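Local coordinates for protein DNA gyrase, B subunit, truncated (Myxococcus xanthus, PDB 3CWV) that probably takes part, as the B subunit of DNA gyrase, in the ATP-dependent breakage, passage and rejoining of double-stranded DNA, at residues T233-W245 / L300-M313. Numbering follows the deposited sequence.
Sequences TWDGLRVQCALQW and LTAIVAVSGPRRQM
With CG of L300 turned trans to its own backbone N (chi1 -180°) and that of W245 set beside the backbone N (chi1 -79°), the leucine lies across one face of the indole: L300 CD1 sits 3.9 Å from the centroid of the W245 five-membered ring, a CH-pi contact. The same methyl reaches L243 CB at 3.8 Å, while W245 NE1 is hydrogen-bonded to the backbone O of V296. From this end, strands 237-245 and 300-307 run antiparallel as interior neighbours in the sheet of what is probably the transducer domain, joined by eight backbone hydrogen bonds in paired rungs from Q244-T301 to R238-S307. L243, C241 and V239 alternate with these rungs on the face packed against helix 267-284, where C241 SG meets V304 CG2 at 4.1 Å. On the other face, helix 208-217 packs over I303 and T301, and Q240 NE2 lies 3.3 Å above the plane of the R238 guanidinium, whose NH2 forms a salt bridge with D231. A water there lies 2.6 Å from Q240 OE1 and is also hydrogen-bonded to S307 OG. Beyond the ladder, the type I' turn W234-L237 reverses the chain into strand 237-245, and L237 CD2 packs against M313 CE at 3.7 Å and Q312 OE1 at 3.5 Å. The eight bonds thus satisfy main-chain polar groups between the strands, while side chains pack against helices on both faces.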
# COMPACT_ATOMS: atom_id res chain seq x y z
N THR A 233 14.70 -3.07 -10.37
CA THR A 233 14.46 -1.63 -10.50
C THR A 233 14.78 -1.17 -11.92
O THR A 233 15.78 -1.60 -12.52
CB THR A 233 15.24 -0.85 -9.44
OG1 THR A 233 14.79 -1.25 -8.13
CG2 THR A 233 15.04 0.66 -9.58
N TRP A 234 13.90 -0.35 -12.48
CA TRP A 234 14.11 0.23 -13.80
C TRP A 234 13.77 1.69 -13.72
O TRP A 234 12.67 2.06 -13.29
CB TRP A 234 13.22 -0.42 -14.85
CG TRP A 234 13.26 0.29 -16.17
CD1 TRP A 234 14.26 0.22 -17.12
CD2 TRP A 234 12.26 1.16 -16.73
NE1 TRP A 234 13.95 1.00 -18.20
CE2 TRP A 234 12.73 1.59 -17.99
CE3 TRP A 234 11.02 1.63 -16.27
CZ2 TRP A 234 11.99 2.47 -18.82
CZ3 TRP A 234 10.28 2.49 -17.09
CH2 TRP A 234 10.77 2.90 -18.35
N ASP A 235 14.73 2.53 -14.13
CA ASP A 235 14.53 3.96 -14.14
C ASP A 235 13.91 4.47 -12.83
O ASP A 235 12.99 5.27 -12.86
CB ASP A 235 13.63 4.36 -15.32
CG ASP A 235 13.94 5.75 -15.81
OD1 ASP A 235 15.15 6.09 -15.83
OD2 ASP A 235 13.00 6.49 -16.15
N GLY A 236 14.42 4.00 -11.68
CA GLY A 236 13.96 4.48 -10.38
C GLY A 236 12.70 3.81 -9.84
O GLY A 236 12.23 4.15 -8.74
N LEU A 237 12.17 2.85 -10.60
CA LEU A 237 10.90 2.18 -10.33
C LEU A 237 11.17 0.74 -9.93
O LEU A 237 11.81 0.01 -10.69
CB LEU A 237 10.03 2.16 -11.59
CG LEU A 237 9.51 3.49 -12.15
CD1 LEU A 237 8.48 3.24 -13.21
CD2 LEU A 237 8.92 4.34 -11.04
N ARG A 238 10.66 0.32 -8.77
CA ARG A 238 10.81 -1.06 -8.34
C ARG A 238 9.65 -1.92 -8.80
O ARG A 238 8.49 -1.57 -8.63
CB ARG A 238 10.98 -1.15 -6.83
CG ARG A 238 11.16 -2.57 -6.34
CD ARG A 238 11.13 -2.60 -4.80
NE ARG A 238 11.62 -3.86 -4.26
CZ ARG A 238 11.67 -4.15 -2.95
NH1 ARG A 238 11.23 -3.27 -2.05
NH2 ARG A 238 12.13 -5.32 -2.55
N VAL A 239 9.96 -3.07 -9.38
CA VAL A 239 8.93 -3.98 -9.85
C VAL A 239 9.11 -5.26 -9.07
O VAL A 239 10.22 -5.80 -9.03
CB VAL A 239 9.07 -4.24 -11.34
CG1 VAL A 239 8.04 -5.28 -11.82
CG2 VAL A 239 8.92 -2.92 -12.12
N GLN A 240 8.06 -5.70 -8.38
CA GLN A 240 8.08 -6.94 -7.59
C GLN A 240 6.94 -7.79 -8.10
O GLN A 240 5.83 -7.31 -8.32
CB GLN A 240 7.86 -6.65 -6.11
CG GLN A 240 8.89 -5.73 -5.48
CD GLN A 240 8.45 -5.23 -4.12
OE1 GLN A 240 7.74 -4.22 -4.01
NE2 GLN A 240 8.87 -5.94 -3.07
N CYS A 241 7.21 -9.07 -8.31
CA CYS A 241 6.26 -9.94 -8.93
C CYS A 241 6.33 -11.34 -8.29
O CYS A 241 7.41 -11.80 -7.90
CB CYS A 241 6.57 -9.99 -10.43
SG CYS A 241 5.58 -11.11 -11.32
N ALA A 242 5.18 -12.00 -8.15
CA ALA A 242 5.14 -13.40 -7.69
C ALA A 242 4.10 -14.17 -8.50
O ALA A 242 3.01 -13.66 -8.74
CB ALA A 242 4.81 -13.49 -6.22
N LEU A 243 4.43 -15.40 -8.90
CA LEU A 243 3.47 -16.24 -9.62
C LEU A 243 3.42 -17.64 -8.98
O LEU A 243 4.44 -18.24 -8.67
CB LEU A 243 3.84 -16.37 -11.11
CG LEU A 243 3.93 -15.07 -11.94
CD1 LEU A 243 5.38 -14.60 -12.00
CD2 LEU A 243 3.43 -15.33 -13.35
N GLN A 244 2.21 -18.16 -8.82
CA GLN A 244 2.02 -19.43 -8.14
C GLN A 244 0.87 -20.17 -8.80
O GLN A 244 -0.27 -19.70 -8.78
CB GLN A 244 1.71 -19.21 -6.65
CG GLN A 244 1.40 -20.51 -5.89
CD GLN A 244 2.61 -21.41 -5.81
OE1 GLN A 244 3.61 -21.05 -5.22
NE2 GLN A 244 2.52 -22.58 -6.44
N TRP A 245 1.18 -21.33 -9.40
CA TRP A 245 0.20 -22.18 -10.03
C TRP A 245 -0.24 -23.28 -9.08
O TRP A 245 0.57 -23.83 -8.33
CB TRP A 245 0.76 -22.82 -11.30
CG TRP A 245 0.78 -21.92 -12.49
CD1 TRP A 245 -0.23 -21.71 -13.38
CD2 TRP A 245 1.87 -21.11 -12.93
NE1 TRP A 245 0.16 -20.84 -14.36
CE2 TRP A 245 1.45 -20.45 -14.10
CE3 TRP A 245 3.16 -20.88 -12.45
CZ2 TRP A 245 2.28 -19.56 -14.79
CZ3 TRP A 245 3.98 -20.01 -13.14
CH2 TRP A 245 3.53 -19.36 -14.30
N LEU A 300 -3.49 -19.98 -11.85
CA LEU A 300 -2.47 -18.99 -11.46
C LEU A 300 -2.96 -17.96 -10.45
O LEU A 300 -3.99 -17.31 -10.66
CB LEU A 300 -1.92 -18.25 -12.69
CG LEU A 300 -0.83 -17.19 -12.44
CD1 LEU A 300 0.35 -17.77 -11.66
CD2 LEU A 300 -0.36 -16.55 -13.73
N THR A 301 -2.22 -17.81 -9.36
CA THR A 301 -2.33 -16.64 -8.50
C THR A 301 -1.07 -15.82 -8.78
O THR A 301 0.05 -16.28 -8.54
CB THR A 301 -2.44 -17.02 -7.00
OG1 THR A 301 -3.61 -17.82 -6.78
CG2 THR A 301 -2.52 -15.77 -6.09
N ALA A 302 -1.26 -14.62 -9.33
CA ALA A 302 -0.14 -13.74 -9.69
C ALA A 302 -0.33 -12.35 -9.06
O ALA A 302 -1.45 -11.83 -8.97
CB ALA A 302 -0.02 -13.63 -11.22
N ILE A 303 0.78 -11.78 -8.59
CA ILE A 303 0.76 -10.46 -8.00
C ILE A 303 1.88 -9.65 -8.64
O ILE A 303 3.02 -10.12 -8.74
CB ILE A 303 0.99 -10.52 -6.46
CG1 ILE A 303 -0.00 -11.47 -5.78
CG2 ILE A 303 0.90 -9.10 -5.85
CD1 ILE A 303 0.36 -11.83 -4.37
N VAL A 304 1.55 -8.43 -9.09
CA VAL A 304 2.51 -7.54 -9.74
C VAL A 304 2.41 -6.13 -9.11
O VAL A 304 1.37 -5.50 -9.20
CB VAL A 304 2.23 -7.42 -11.27
CG1 VAL A 304 3.22 -6.43 -11.90
CG2 VAL A 304 2.27 -8.82 -11.98
N ALA A 305 3.48 -5.65 -8.48
CA ALA A 305 3.46 -4.38 -7.76
C ALA A 305 4.60 -3.51 -8.26
O ALA A 305 5.76 -3.93 -8.25
CB ALA A 305 3.63 -4.60 -6.23
N VAL A 306 4.27 -2.30 -8.71
CA VAL A 306 5.32 -1.35 -9.09
C VAL A 306 5.31 -0.22 -8.08
O VAL A 306 4.27 0.08 -7.50
CB VAL A 306 5.17 -0.86 -10.57
CG1 VAL A 306 3.85 -0.11 -10.77
CG2 VAL A 306 6.39 -0.00 -11.00
N SER A 307 6.46 0.36 -7.78
CA SER A 307 6.46 1.44 -6.84
C SER A 307 7.53 2.44 -7.28
O SER A 307 8.43 2.06 -8.02
CB SER A 307 6.73 0.90 -5.42
OG SER A 307 8.09 0.48 -5.28
N GLY A 308 7.41 3.70 -6.85
CA GLY A 308 8.38 4.72 -7.22
C GLY A 308 7.86 6.09 -6.77
O GLY A 308 6.80 6.18 -6.13
N PRO A 309 8.58 7.17 -7.12
CA PRO A 309 8.11 8.51 -6.75
C PRO A 309 6.66 8.70 -7.21
O PRO A 309 6.32 8.29 -8.33
CB PRO A 309 9.06 9.44 -7.52
CG PRO A 309 10.36 8.61 -7.65
CD PRO A 309 9.84 7.20 -7.90
N ARG A 310 5.81 9.29 -6.36
CA ARG A 310 4.36 9.47 -6.68
C ARG A 310 4.14 10.17 -8.03
O ARG A 310 3.19 9.85 -8.78
CB ARG A 310 3.62 10.29 -5.60
CG ARG A 310 3.39 9.62 -4.24
CD ARG A 310 2.33 10.41 -3.43
NE ARG A 310 2.05 9.87 -2.08
CZ ARG A 310 2.72 10.21 -0.97
NH1 ARG A 310 3.74 11.05 -1.04
NH2 ARG A 310 2.38 9.70 0.21
N ARG A 311 5.01 11.14 -8.31
CA ARG A 311 4.93 11.94 -9.55
C ARG A 311 5.14 11.10 -10.81
O ARG A 311 4.63 11.45 -11.87
CB ARG A 311 5.97 13.06 -9.53
CG ARG A 311 7.42 12.56 -9.53
CD ARG A 311 8.41 13.65 -9.93
NE ARG A 311 8.14 14.17 -11.28
CZ ARG A 311 8.40 13.53 -12.42
NH1 ARG A 311 8.95 12.32 -12.40
NH2 ARG A 311 8.11 14.10 -13.58
N GLN A 312 5.91 10.02 -10.67
CA GLN A 312 6.21 9.10 -11.77
C GLN A 312 5.10 8.09 -12.07
O GLN A 312 5.13 7.43 -13.10
CB GLN A 312 7.52 8.33 -11.50
CG GLN A 312 8.81 9.14 -11.78
CD GLN A 312 10.08 8.29 -11.68
OE1 GLN A 312 10.22 7.26 -12.35
NE2 GLN A 312 11.03 8.73 -10.87
N MET A 313 4.14 7.94 -11.16
CA MET A 313 3.00 7.03 -11.36
C MET A 313 1.99 7.69 -12.28
O MET A 313 1.39 8.71 -11.92
CB MET A 313 2.32 6.70 -10.04
CG MET A 313 3.16 5.94 -8.97
SD MET A 313 3.74 4.30 -9.48
CE MET A 313 5.46 4.73 -9.80
O HOH W 1 7.36 -2.36 -5.84
O HOH W 2 -3.29 -20.18 -7.60